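Local coordinates for DNA repair protein RAD2 (Saccharomyces cerevisiae, PDB 4Q0W) that is a single-stranded DNA endonuclease, probably using magnesium ions, essential for the incision step in excision repair of damaged DNA, at residues P71-K83 with I163-C176. Sequence-based numbering, arbitrary orientation.
Sequences PVFVFDGGVPVLK and IPYITAPMEAEAQC. With CA (calcium ion), chain E.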
loop_
_atom_site.group_PDB
_atom_site.type_symbol
_atom_site.label_atom_id
_atom_site.label_comp_id
_atom_site.label_asym_id
_atom_site.label_seq_id
_atom_site.Cartn_x
_atom_site.Cartn_y
_atom_site.Cartn_z
ATOM N N PRO A 71 36.694 -11.163 -13.582
ATOM C CA PRO A 71 35.433 -10.746 -14.205
ATOM C C PRO A 71 35.465 -10.814 -15.726
ATOM O O PRO A 71 36.524 -10.695 -16.335
ATOM C CB PRO A 71 35.289 -9.284 -13.759
ATOM C CG PRO A 71 36.701 -8.791 -13.574
ATOM C CD PRO A 71 37.570 -10.016 -13.268
ATOM N N VAL A 72 34.307 -11.034 -16.333
ATOM C CA VAL A 72 34.150 -10.685 -17.735
ATOM C C VAL A 72 32.938 -9.782 -17.877
ATOM O O VAL A 72 31.829 -10.139 -17.477
ATOM C CB VAL A 72 34.159 -11.911 -18.697
ATOM C CG1 VAL A 72 33.535 -13.102 -18.067
ATOM C CG2 VAL A 72 33.518 -11.571 -20.054
ATOM N N PHE A 73 33.178 -8.582 -18.392
ATOM C CA PHE A 73 32.144 -7.568 -18.458
ATOM C C PHE A 73 31.249 -7.798 -19.666
ATOM O O PHE A 73 31.723 -8.099 -20.771
ATOM C CB PHE A 73 32.766 -6.158 -18.467
ATOM C CG PHE A 73 33.047 -5.625 -17.089
ATOM C CD1 PHE A 73 33.914 -6.303 -16.230
ATOM C CD2 PHE A 73 32.439 -4.462 -16.642
ATOM C CE1 PHE A 73 34.175 -5.822 -14.943
ATOM C CE2 PHE A 73 32.694 -3.966 -15.356
ATOM C CZ PHE A 73 33.559 -4.651 -14.506
ATOM N N VAL A 74 29.947 -7.660 -19.455
ATOM C CA VAL A 74 28.998 -7.842 -20.551
ATOM C C VAL A 74 28.176 -6.578 -20.726
ATOM O O VAL A 74 27.597 -6.067 -19.752
ATOM C CB VAL A 74 28.073 -9.059 -20.320
ATOM C CG1 VAL A 74 27.119 -9.235 -21.508
ATOM C CG2 VAL A 74 28.902 -10.315 -20.126
ATOM N N PHE A 75 28.151 -6.066 -21.959
ATOM C CA PHE A 75 27.370 -4.880 -22.296
ATOM C C PHE A 75 26.153 -5.238 -23.158
ATOM O O PHE A 75 26.164 -6.256 -23.852
ATOM C CB PHE A 75 28.254 -3.854 -23.023
ATOM C CG PHE A 75 29.365 -3.298 -22.163
ATOM C CD1 PHE A 75 30.596 -3.940 -22.091
ATOM C CD2 PHE A 75 29.165 -2.149 -21.407
ATOM C CE1 PHE A 75 31.621 -3.433 -21.295
ATOM C CE2 PHE A 75 30.186 -1.633 -20.603
ATOM C CZ PHE A 75 31.410 -2.278 -20.546
ATOM N N ASP A 76 25.106 -4.410 -23.104
ATOM C CA ASP A 76 23.942 -4.587 -23.978
ATOM C C ASP A 76 24.305 -4.303 -25.432
ATOM O O ASP A 76 25.082 -3.383 -25.710
ATOM C CB ASP A 76 22.833 -3.601 -23.604
ATOM C CG ASP A 76 21.926 -4.116 -22.512
ATOM O OD1 ASP A 76 21.936 -5.334 -22.224
ATOM O OD2 ASP A 76 21.194 -3.285 -21.940
ATOM N N GLY A 77 23.744 -5.085 -26.351
ATOM C CA GLY A 77 23.690 -4.690 -27.749
ATOM C C GLY A 77 22.349 -4.010 -27.981
ATOM O O GLY A 77 22.061 -2.961 -27.394
ATOM N N GLY A 78 21.496 -4.623 -28.791
ATOM C CA GLY A 78 20.214 -4.014 -29.091
ATOM C C GLY A 78 19.150 -4.156 -28.007
ATOM O O GLY A 78 19.336 -4.841 -26.991
ATOM N N VAL A 79 18.026 -3.483 -28.225
ATOM C CA VAL A 79 16.844 -3.676 -27.404
ATOM C C VAL A 79 15.908 -4.572 -28.205
ATOM O O VAL A 79 15.550 -4.241 -29.342
ATOM C CB VAL A 79 16.157 -2.339 -27.094
ATOM C CG1 VAL A 79 14.864 -2.573 -26.320
ATOM C CG2 VAL A 79 17.114 -1.415 -26.319
ATOM N N PRO A 80 15.540 -5.729 -27.635
ATOM C CA PRO A 80 14.637 -6.650 -28.340
ATOM C C PRO A 80 13.316 -5.964 -28.674
ATOM O O PRO A 80 12.861 -5.126 -27.904
ATOM C CB PRO A 80 14.413 -7.769 -27.321
ATOM C CG PRO A 80 15.684 -7.750 -26.472
ATOM C CD PRO A 80 16.016 -6.283 -26.351
ATOM N N VAL A 81 12.733 -6.297 -29.822
ATOM C CA VAL A 81 11.492 -5.672 -30.277
ATOM C C VAL A 81 10.382 -5.762 -29.208
ATOM O O VAL A 81 9.670 -4.789 -28.953
ATOM C CB VAL A 81 11.012 -6.332 -31.597
ATOM C CG1 VAL A 81 9.617 -5.821 -32.003
ATOM C CG2 VAL A 81 12.020 -6.088 -32.720
ATOM N N LEU A 82 10.255 -6.922 -28.572
ATOM C CA LEU A 82 9.189 -7.139 -27.590
ATOM C C LEU A 82 9.305 -6.166 -26.406
ATOM O O LEU A 82 8.297 -5.678 -25.877
ATOM C CB LEU A 82 9.177 -8.603 -27.116
ATOM C CG LEU A 82 8.096 -8.958 -26.081
ATOM C CD1 LEU A 82 6.702 -8.553 -26.575
ATOM C CD2 LEU A 82 8.116 -10.438 -25.752
ATOM N N LYS A 83 10.539 -5.886 -25.998
ATOM C CA LYS A 83 10.802 -4.890 -24.962
ATOM C C LYS A 83 10.389 -3.483 -25.402
ATOM O O LYS A 83 9.706 -2.768 -24.668
ATOM C CB LYS A 83 12.291 -4.906 -24.577
ATOM C CG LYS A 83 12.650 -3.904 -23.473
ATOM C CD LYS A 83 14.023 -4.214 -22.845
ATOM C CE LYS A 83 14.364 -3.238 -21.706
ATOM N NZ LYS A 83 15.763 -3.440 -21.208
ATOM N N ILE A 163 41.036 -6.818 -18.480
ATOM C CA ILE A 163 39.763 -7.505 -18.231
ATOM C C ILE A 163 38.964 -7.685 -19.518
ATOM O O ILE A 163 38.645 -6.717 -20.204
ATOM C CB ILE A 163 38.919 -6.764 -17.178
ATOM C CG1 ILE A 163 39.639 -6.765 -15.824
ATOM C CG2 ILE A 163 37.524 -7.388 -17.025
ATOM C CD1 ILE A 163 39.053 -5.778 -14.850
ATOM N N PRO A 164 38.628 -8.939 -19.843
ATOM C CA PRO A 164 37.855 -9.212 -21.050
ATOM C C PRO A 164 36.430 -8.668 -20.934
ATOM O O PRO A 164 35.838 -8.660 -19.844
ATOM C CB PRO A 164 37.839 -10.750 -21.121
ATOM C CG PRO A 164 38.027 -11.210 -19.729
ATOM C CD PRO A 164 38.882 -10.157 -19.046
ATOM N N TYR A 165 35.904 -8.182 -22.049
ATOM C CA TYR A 165 34.526 -7.714 -22.104
ATOM C C TYR A 165 33.951 -8.137 -23.446
ATOM O O TYR A 165 34.704 -8.409 -24.392
ATOM C CB TYR A 165 34.420 -6.192 -21.893
ATOM C CG TYR A 165 35.053 -5.366 -22.999
ATOM C CD1 TYR A 165 34.318 -5.004 -24.122
ATOM C CD2 TYR A 165 36.381 -4.950 -22.919
ATOM C CE1 TYR A 165 34.881 -4.260 -25.150
ATOM C CE2 TYR A 165 36.959 -4.195 -23.948
ATOM C CZ TYR A 165 36.201 -3.861 -25.059
ATOM O OH TYR A 165 36.747 -3.115 -26.086
ATOM N N ILE A 166 32.625 -8.230 -23.511
ATOM C CA ILE A 166 31.923 -8.510 -24.758
ATOM C C ILE A 166 30.682 -7.631 -24.828
ATOM O O ILE A 166 30.202 -7.113 -23.807
ATOM C CB ILE A 166 31.489 -9.998 -24.890
ATOM C CG1 ILE A 166 30.599 -10.406 -23.721
ATOM C CG2 ILE A 166 32.702 -10.932 -24.963
ATOM C CD1 ILE A 166 30.181 -11.869 -23.778
ATOM N N THR A 167 30.164 -7.447 -26.033
ATOM C CA THR A 167 28.875 -6.792 -26.172
ATOM C C THR A 167 27.904 -7.869 -26.610
ATOM O O THR A 167 28.127 -8.530 -27.624
ATOM C CB THR A 167 28.927 -5.654 -27.195
ATOM O OG1 THR A 167 29.937 -4.721 -26.798
ATOM C CG2 THR A 167 27.583 -4.920 -27.268
ATOM N N ALA A 168 26.857 -8.081 -25.813
ATOM C CA ALA A 168 25.805 -9.030 -26.162
ATOM C C ALA A 168 25.120 -8.565 -27.439
ATOM O O ALA A 168 24.987 -7.366 -27.653
ATOM C CB ALA A 168 24.783 -9.118 -25.036
ATOM N N PRO A 169 24.672 -9.513 -28.277
ATOM C CA PRO A 169 23.857 -9.180 -29.453
ATOM C C PRO A 169 22.668 -8.325 -29.029
ATOM O O PRO A 169 22.351 -7.326 -29.684
ATOM C CB PRO A 169 23.365 -10.547 -29.934
ATOM C CG PRO A 169 24.408 -11.507 -29.477
ATOM C CD PRO A 169 24.929 -10.964 -28.171
ATOM N N MET A 170 22.038 -8.706 -27.916
ATOM C CA MET A 170 20.898 -7.966 -27.387
ATOM C C MET A 170 21.069 -7.683 -25.891
ATOM O O MET A 170 21.879 -6.834 -25.513
ATOM C CB MET A 170 19.591 -8.713 -27.680
ATOM C CG MET A 170 19.172 -8.640 -29.150
ATOM S SD MET A 170 18.469 -7.011 -29.547
ATOM C CE MET A 170 18.232 -7.181 -31.324
ATOM N N GLU A 171 20.306 -8.374 -25.042
ATOM C CA GLU A 171 20.346 -8.095 -23.605
ATOM C C GLU A 171 21.548 -8.734 -22.900
ATOM O O GLU A 171 21.866 -9.908 -23.108
ATOM C CB GLU A 171 19.041 -8.509 -22.927
ATOM C CG GLU A 171 17.942 -7.467 -23.085
ATOM C CD GLU A 171 16.564 -8.033 -22.838
ATOM O OE1 GLU A 171 16.196 -8.996 -23.543
ATOM O OE2 GLU A 171 15.854 -7.518 -21.943
ATOM N N ALA A 172 22.217 -7.947 -22.066
ATOM C CA ALA A 172 23.402 -8.430 -21.360
ATOM C C ALA A 172 23.094 -9.609 -20.425
ATOM O O ALA A 172 23.857 -10.576 -20.382
ATOM C CB ALA A 172 24.058 -7.295 -20.606
ATOM N N GLU A 173 21.981 -9.531 -19.694
ATOM C CA GLU A 173 21.621 -10.581 -18.737
ATOM C C GLU A 173 21.431 -11.917 -19.433
ATOM O O GLU A 173 21.805 -12.957 -18.895
ATOM C CB GLU A 173 20.328 -10.251 -17.971
ATOM C CG GLU A 173 20.191 -8.823 -17.529
ATOM C CD GLU A 173 19.379 -8.013 -18.510
ATOM O OE1 GLU A 173 19.983 -7.308 -19.350
ATOM O OE2 GLU A 173 18.133 -8.097 -18.447
ATOM N N ALA A 174 20.824 -11.890 -20.618
ATOM C CA ALA A 174 20.644 -13.121 -21.385
ATOM C C ALA A 174 22.002 -13.705 -21.747
ATOM O O ALA A 174 22.236 -14.906 -21.603
ATOM C CB ALA A 174 19.807 -12.872 -22.640
ATOM N N GLN A 175 22.897 -12.852 -22.222
ATOM C CA GLN A 175 24.237 -13.310 -22.585
ATOM C C GLN A 175 24.984 -13.842 -21.362
ATOM O O GLN A 175 25.697 -14.847 -21.457
ATOM C CB GLN A 175 25.032 -12.191 -23.248
ATOM C CG GLN A 175 26.433 -12.624 -23.704
ATOM C CD GLN A 175 26.376 -13.532 -24.918
ATOM O OE1 GLN A 175 25.812 -13.161 -25.954
ATOM N NE2 GLN A 175 26.942 -14.728 -24.796
ATOM N N CYS A 176 24.810 -13.196 -20.207
ATOM C CA CYS A 176 25.444 -13.698 -18.975
ATOM C C CYS A 176 24.990 -15.126 -18.667
ATOM O O CYS A 176 25.810 -15.999 -18.372
ATOM C CB CYS A 176 25.152 -12.788 -17.776
ATOM S SG CYS A 176 25.963 -11.147 -17.835
HETATM CA CA CA E . 16.319 -6.824 -18.461
HETATM O O HOH W 1 15.509 -4.894 -17.154
HETATM O O HOH W 2 17.491 -4.770 -18.264
#
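Asp76 OD1 accepts the backbone N-H of Ala172 at 2.6 Å, nearly along its carboxylate C-O axis, and the methyl CB of Ala172 lies close beside the same oxygen. That N-H belongs to the first turn of helix 172-181, just after its N-cap residue Glu171. The bond sits at the C-terminal end of two parallel strands, 70-75 of the N-domain and 165-167 of the I-domain, the latter an outermost strand of the PIN-like nuclease sheet. Phe73 and Phe75 each give their N-H to the second strand, to Pro164 O and Ile166 O, and each takes one back on its carbonyl, from Ile166 N and Ala168 N. Beyond the strands the chains stay joined: Gly77 N reaches Met170 O at 2.7 Å, on a lone pair, while Gly78 N meets Pro169 O from 30° out of the carbonyl plane.

On one side of the sheet Val74 spreads its branches: CG1, anti to the backbone N (chi1 -179°), packs 3.7 Å from Ala172 CB, and CG2 touches Cys176 SG and Ile166 CG1. On the opposite side, the Phe75 ring turns its edge to Ile166 O and Tyr165 CB, and helix 148-160 covers it.

Toward the metal site, Glu171 brings OE1 to 3.2 Å from Pro80 CG and has OE2 near the extended Lys83, whose NZ is 4.1 Å from it, too far for a salt bridge. With an alanine here the carboxylate goes, which is likely to cost Lys83 one of its acidic neighbours, Asp243 remaining as a long, weak partner, and to open a gap beside the Pro80 ring. Asp76, Glu171 and Glu173 probably bind a magnesium ion, as in related nucleases; in this crystal Glu173 OE2 lies 2.2 Å from a calcium ion that Asp194 also binds.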